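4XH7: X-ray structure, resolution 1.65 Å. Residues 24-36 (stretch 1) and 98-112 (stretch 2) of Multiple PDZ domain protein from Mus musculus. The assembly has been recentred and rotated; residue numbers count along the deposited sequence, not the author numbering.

Stretch 1, residues 24-36: INYEIVVAHVSKF
Stretch 2, residues 98-112: ELPIDVTMVCCRRTV

On one face of the two-stranded contact Ile28 (m, m) and Val30 (t) meet Val106 (t), branched hydrocarbons packing without polar partners: Ile28 CG2 lies 3.6 Å from Val106 CG1, and Val30 CG2 4.2 Å from Val106 CG2. Ile28 CD1 also reaches Cys108 CB at 3.8 Å. On the other face Val33 (t) pairs with Val103 (t), CB to CB 4.4 Å, and Val33 CG2 touches Met105 SD (m, t, p) at 3.9 Å; Ala31 CB lies 4.5 Å from Met105 CB.

The strands, 26-34 and 102-110, are antiparallel, their N-to-C directions 154° apart and axes 4.5 Å apart at closest approach, in register Val30 opposite Val106. Backbones are extended (phi about -95 to -145°, psi 115 to 175°, Arg110 phi -67°). Glu27-Arg109, Val29-Cys107, Ala31-Met105 and Val33-Val103 each exchange two backbone N-H...O hydrogen bonds, Glu27 N to Arg109 O being 2.9 Å and Val33 N to Val103 O 2.8 Å. The alternating pairs, such as Ile28-Cys108 (CA-CA 4.4 Å), lack them, and CA atoms approach carbonyls instead: Cys108 CA is 3.1 Å from Glu27 O. The same ladder continues with Lys35 N to Ile101 O (2.8 Å) and Thr111 N to Asn25 O (3.0 Å).

Tyr26 (m, chi2 84°) sets CD2 3.8 Å from Cys108 SG (p), obliquely to the ring. His32 (m, chi2 99°) turns its ring edge to Thr104 (m), CD2 to OG1 3.4 Å.

At the polar edge, Ser34 OG (m) donates to the carboxylate Asp102 OD1 (m) at 3.0 Å. The charged NZ of Lys35 (m, t, p, t) donates a hydrogen bond to the backbone carbonyl Leu99 O, 2.8 Å. Arg109 (p, t, p, chi4 111°) lays one guanidinium face against Val29 (t), NH1 to CG2 3.7 Å, while NH2 makes a weak, salt-bridging hydrogen bond to Glu27 OE1 (t, t, chi3 11°) at 3.4 Å. One water joins Glu27 OE1 and Thr111 OG1 (t), 2.8 Å from each.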

# COMPACT_ATOMS: atom_id res chain seq x y z
N ILE A 24 -2.75 -1.49 -17.92
CA ILE A 24 -4.21 -1.35 -17.89
C ILE A 24 -4.92 -2.47 -17.11
O ILE A 24 -6.09 -2.33 -16.73
CB ILE A 24 -4.75 -1.28 -19.36
CG1 ILE A 24 -6.16 -0.69 -19.38
CG2 ILE A 24 -4.72 -2.65 -20.00
CD1 ILE A 24 -6.20 0.72 -18.86
N ASN A 25 -4.23 -3.57 -16.86
CA ASN A 25 -4.88 -4.69 -16.18
C ASN A 25 -5.01 -4.51 -14.68
O ASN A 25 -5.53 -5.40 -13.99
CB ASN A 25 -4.15 -5.98 -16.46
CG ASN A 25 -4.30 -6.42 -17.90
OD1 ASN A 25 -5.37 -6.26 -18.49
ND2 ASN A 25 -3.24 -6.96 -18.47
N TYR A 26 -4.55 -3.37 -14.17
CA TYR A 26 -4.56 -3.14 -12.72
C TYR A 26 -5.24 -1.84 -12.37
O TYR A 26 -5.09 -0.84 -13.09
CB TYR A 26 -3.15 -3.10 -12.18
CG TYR A 26 -2.39 -4.38 -12.38
CD1 TYR A 26 -1.75 -4.64 -13.58
CD2 TYR A 26 -2.36 -5.33 -11.38
CE1 TYR A 26 -1.07 -5.85 -13.75
CE2 TYR A 26 -1.69 -6.51 -11.54
CZ TYR A 26 -1.05 -6.77 -12.72
OH TYR A 26 -0.39 -7.96 -12.85
N GLU A 27 -5.98 -1.85 -11.26
CA GLU A 27 -6.50 -0.64 -10.64
C GLU A 27 -5.52 -0.23 -9.54
O GLU A 27 -5.19 -1.04 -8.70
CB GLU A 27 -7.89 -0.88 -10.03
CG GLU A 27 -8.40 0.35 -9.35
CD GLU A 27 -9.70 0.15 -8.58
OE1 GLU A 27 -10.14 -1.01 -8.40
OE2 GLU A 27 -10.28 1.17 -8.17
N ILE A 28 -5.06 1.02 -9.58
CA ILE A 28 -4.15 1.52 -8.55
C ILE A 28 -4.94 2.24 -7.47
O ILE A 28 -5.92 2.93 -7.79
CB ILE A 28 -3.11 2.53 -9.14
CG1 ILE A 28 -2.47 1.97 -10.42
CG2 ILE A 28 -2.04 2.91 -8.07
CD1 ILE A 28 -1.72 0.60 -10.21
N VAL A 29 -4.54 2.06 -6.20
CA VAL A 29 -5.22 2.66 -5.08
C VAL A 29 -4.19 3.34 -4.20
O VAL A 29 -3.14 2.77 -3.92
CB VAL A 29 -5.97 1.60 -4.25
CG1 VAL A 29 -6.67 2.27 -3.09
CG2 VAL A 29 -6.94 0.84 -5.16
N VAL A 30 -4.48 4.57 -3.78
CA VAL A 30 -3.63 5.24 -2.78
C VAL A 30 -4.37 5.33 -1.46
O VAL A 30 -5.53 5.77 -1.41
CB VAL A 30 -3.20 6.64 -3.27
CG1 VAL A 30 -2.42 7.40 -2.18
CG2 VAL A 30 -2.31 6.49 -4.48
N ALA A 31 -3.73 4.90 -0.37
CA ALA A 31 -4.37 5.00 0.95
C ALA A 31 -3.52 5.84 1.88
O ALA A 31 -2.32 5.65 1.96
CB ALA A 31 -4.59 3.62 1.56
N HIS A 32 -4.16 6.77 2.60
CA HIS A 32 -3.44 7.52 3.62
C HIS A 32 -3.80 6.92 4.96
O HIS A 32 -4.98 6.89 5.37
CB HIS A 32 -3.80 9.00 3.54
CG HIS A 32 -3.43 9.61 2.23
ND1 HIS A 32 -4.35 9.81 1.23
CD2 HIS A 32 -2.24 10.01 1.74
CE1 HIS A 32 -3.74 10.33 0.17
NE2 HIS A 32 -2.46 10.46 0.45
N VAL A 33 -2.78 6.39 5.62
CA VAL A 33 -2.99 5.61 6.83
C VAL A 33 -2.28 6.32 7.97
O VAL A 33 -1.21 6.89 7.77
CB VAL A 33 -2.42 4.17 6.64
CG1 VAL A 33 -2.48 3.35 7.93
CG2 VAL A 33 -3.20 3.45 5.55
N SER A 34 -2.89 6.30 9.16
CA SER A 34 -2.21 6.79 10.36
C SER A 34 -2.16 5.69 11.40
O SER A 34 -3.20 5.17 11.82
CB SER A 34 -2.94 8.01 10.93
OG SER A 34 -2.78 9.09 10.03
N LYS A 35 -0.94 5.30 11.76
CA LYS A 35 -0.78 4.29 12.79
C LYS A 35 -1.21 4.87 14.13
O LYS A 35 -1.21 6.08 14.31
CB LYS A 35 0.66 3.80 12.83
CG LYS A 35 0.98 2.86 11.69
CD LYS A 35 2.45 2.86 11.32
CE LYS A 35 3.32 2.56 12.50
NZ LYS A 35 4.71 2.37 12.08
N PHE A 36 -1.60 4.00 15.05
CA PHE A 36 -2.17 4.44 16.33
C PHE A 36 -1.05 4.85 17.31
O PHE A 36 -1.30 5.58 18.28
CB PHE A 36 -3.02 3.33 16.93
CG PHE A 36 -4.23 2.94 16.10
CD1 PHE A 36 -4.74 3.79 15.12
CD2 PHE A 36 -4.86 1.73 16.30
CE1 PHE A 36 -5.85 3.42 14.36
CE2 PHE A 36 -5.96 1.35 15.58
CZ PHE A 36 -6.47 2.20 14.59
N GLU A 98 9.62 -0.10 9.73
CA GLU A 98 10.32 1.16 9.99
C GLU A 98 9.51 2.39 9.64
O GLU A 98 10.02 3.51 9.71
CB GLU A 98 11.63 1.20 9.21
CG GLU A 98 12.68 0.19 9.69
N LEU A 99 8.27 2.20 9.21
CA LEU A 99 7.44 3.33 8.82
C LEU A 99 7.12 4.23 10.01
O LEU A 99 6.90 3.76 11.12
CB LEU A 99 6.12 2.82 8.20
CG LEU A 99 6.34 2.25 6.80
CD1 LEU A 99 5.08 1.57 6.37
CD2 LEU A 99 6.73 3.37 5.84
N PRO A 100 7.07 5.55 9.76
CA PRO A 100 6.57 6.50 10.76
C PRO A 100 5.06 6.41 10.94
O PRO A 100 4.41 5.58 10.29
CB PRO A 100 6.96 7.84 10.16
CG PRO A 100 6.75 7.61 8.68
CD PRO A 100 7.35 6.21 8.47
N ILE A 101 4.49 7.24 11.81
CA ILE A 101 3.06 7.23 12.06
C ILE A 101 2.18 7.43 10.82
O ILE A 101 1.18 6.72 10.63
CB ILE A 101 2.70 8.32 13.09
CG1 ILE A 101 3.23 7.90 14.45
CG2 ILE A 101 1.21 8.56 13.14
CD1 ILE A 101 2.51 6.73 14.96
N ASP A 102 2.55 8.40 9.99
CA ASP A 102 1.77 8.74 8.81
C ASP A 102 2.32 8.03 7.59
O ASP A 102 3.49 8.21 7.26
CB ASP A 102 1.76 10.25 8.60
CG ASP A 102 0.97 10.98 9.68
OD1 ASP A 102 -0.10 10.47 10.11
OD2 ASP A 102 1.42 12.07 10.11
N VAL A 103 1.47 7.27 6.91
CA VAL A 103 1.93 6.42 5.81
C VAL A 103 1.08 6.63 4.58
O VAL A 103 -0.15 6.63 4.66
CB VAL A 103 1.88 4.93 6.19
CG1 VAL A 103 2.40 4.07 5.04
CG2 VAL A 103 2.71 4.70 7.46
N THR A 104 1.71 6.83 3.44
CA THR A 104 0.99 6.82 2.18
C THR A 104 1.28 5.51 1.48
O THR A 104 2.43 5.26 1.14
CB THR A 104 1.43 8.00 1.30
OG1 THR A 104 1.08 9.22 1.98
CG2 THR A 104 0.71 7.96 -0.08
N MET A 105 0.26 4.69 1.27
CA MET A 105 0.45 3.35 0.73
C MET A 105 -0.06 3.36 -0.66
O MET A 105 -1.16 3.88 -0.89
CB MET A 105 -0.33 2.30 1.54
CG MET A 105 0.11 2.24 2.98
SD MET A 105 -0.76 0.91 3.86
CE MET A 105 -0.24 -0.51 2.88
N VAL A 106 0.68 2.78 -1.61
CA VAL A 106 0.14 2.57 -2.94
C VAL A 106 0.01 1.08 -3.15
O VAL A 106 0.99 0.35 -2.94
CB VAL A 106 1.05 3.14 -4.06
CG1 VAL A 106 0.41 2.91 -5.49
CG2 VAL A 106 1.39 4.62 -3.80
N CYS A 107 -1.18 0.64 -3.55
CA CYS A 107 -1.43 -0.79 -3.83
C CYS A 107 -2.13 -0.96 -5.15
O CYS A 107 -2.53 0.03 -5.78
CB CYS A 107 -2.33 -1.42 -2.76
SG CYS A 107 -1.62 -1.38 -1.08
N CYS A 108 -2.31 -2.20 -5.58
CA CYS A 108 -3.16 -2.42 -6.78
C CYS A 108 -3.94 -3.70 -6.69
O CYS A 108 -3.71 -4.55 -5.81
CB CYS A 108 -2.31 -2.42 -8.06
SG CYS A 108 -1.10 -3.75 -8.13
N ARG A 109 -4.95 -3.81 -7.55
CA ARG A 109 -5.71 -5.07 -7.64
C ARG A 109 -5.96 -5.32 -9.14
O ARG A 109 -6.03 -4.38 -9.90
CB ARG A 109 -7.02 -5.03 -6.82
CG ARG A 109 -7.99 -3.89 -7.20
CD ARG A 109 -9.19 -3.85 -6.18
NE ARG A 109 -8.76 -3.34 -4.89
CZ ARG A 109 -9.10 -2.17 -4.37
NH1 ARG A 109 -8.61 -1.83 -3.18
NH2 ARG A 109 -9.95 -1.36 -5.00
N ARG A 110 -6.06 -6.58 -9.54
CA ARG A 110 -6.35 -6.87 -10.95
C ARG A 110 -7.78 -6.39 -11.26
O ARG A 110 -8.67 -6.46 -10.41
CB ARG A 110 -6.19 -8.37 -11.21
CG ARG A 110 -4.77 -8.86 -11.29
N THR A 111 -8.03 -5.90 -12.48
CA THR A 111 -9.34 -5.36 -12.79
C THR A 111 -9.78 -5.81 -14.17
O THR A 111 -9.01 -6.45 -14.87
CB THR A 111 -9.33 -3.82 -12.67
OG1 THR A 111 -10.67 -3.30 -12.70
CG2 THR A 111 -8.47 -3.19 -13.76
N VAL A 112 -11.05 -5.52 -14.45
CA VAL A 112 -11.75 -5.75 -15.73
C VAL A 112 -12.50 -4.48 -16.11
O VAL A 112 -13.09 -3.81 -15.23
CB VAL A 112 -12.81 -6.87 -15.63
CG1 VAL A 112 -13.41 -7.15 -17.00
CG2 VAL A 112 -12.25 -8.12 -15.06
O HOH W 1 -11.44 -2.81 -10.08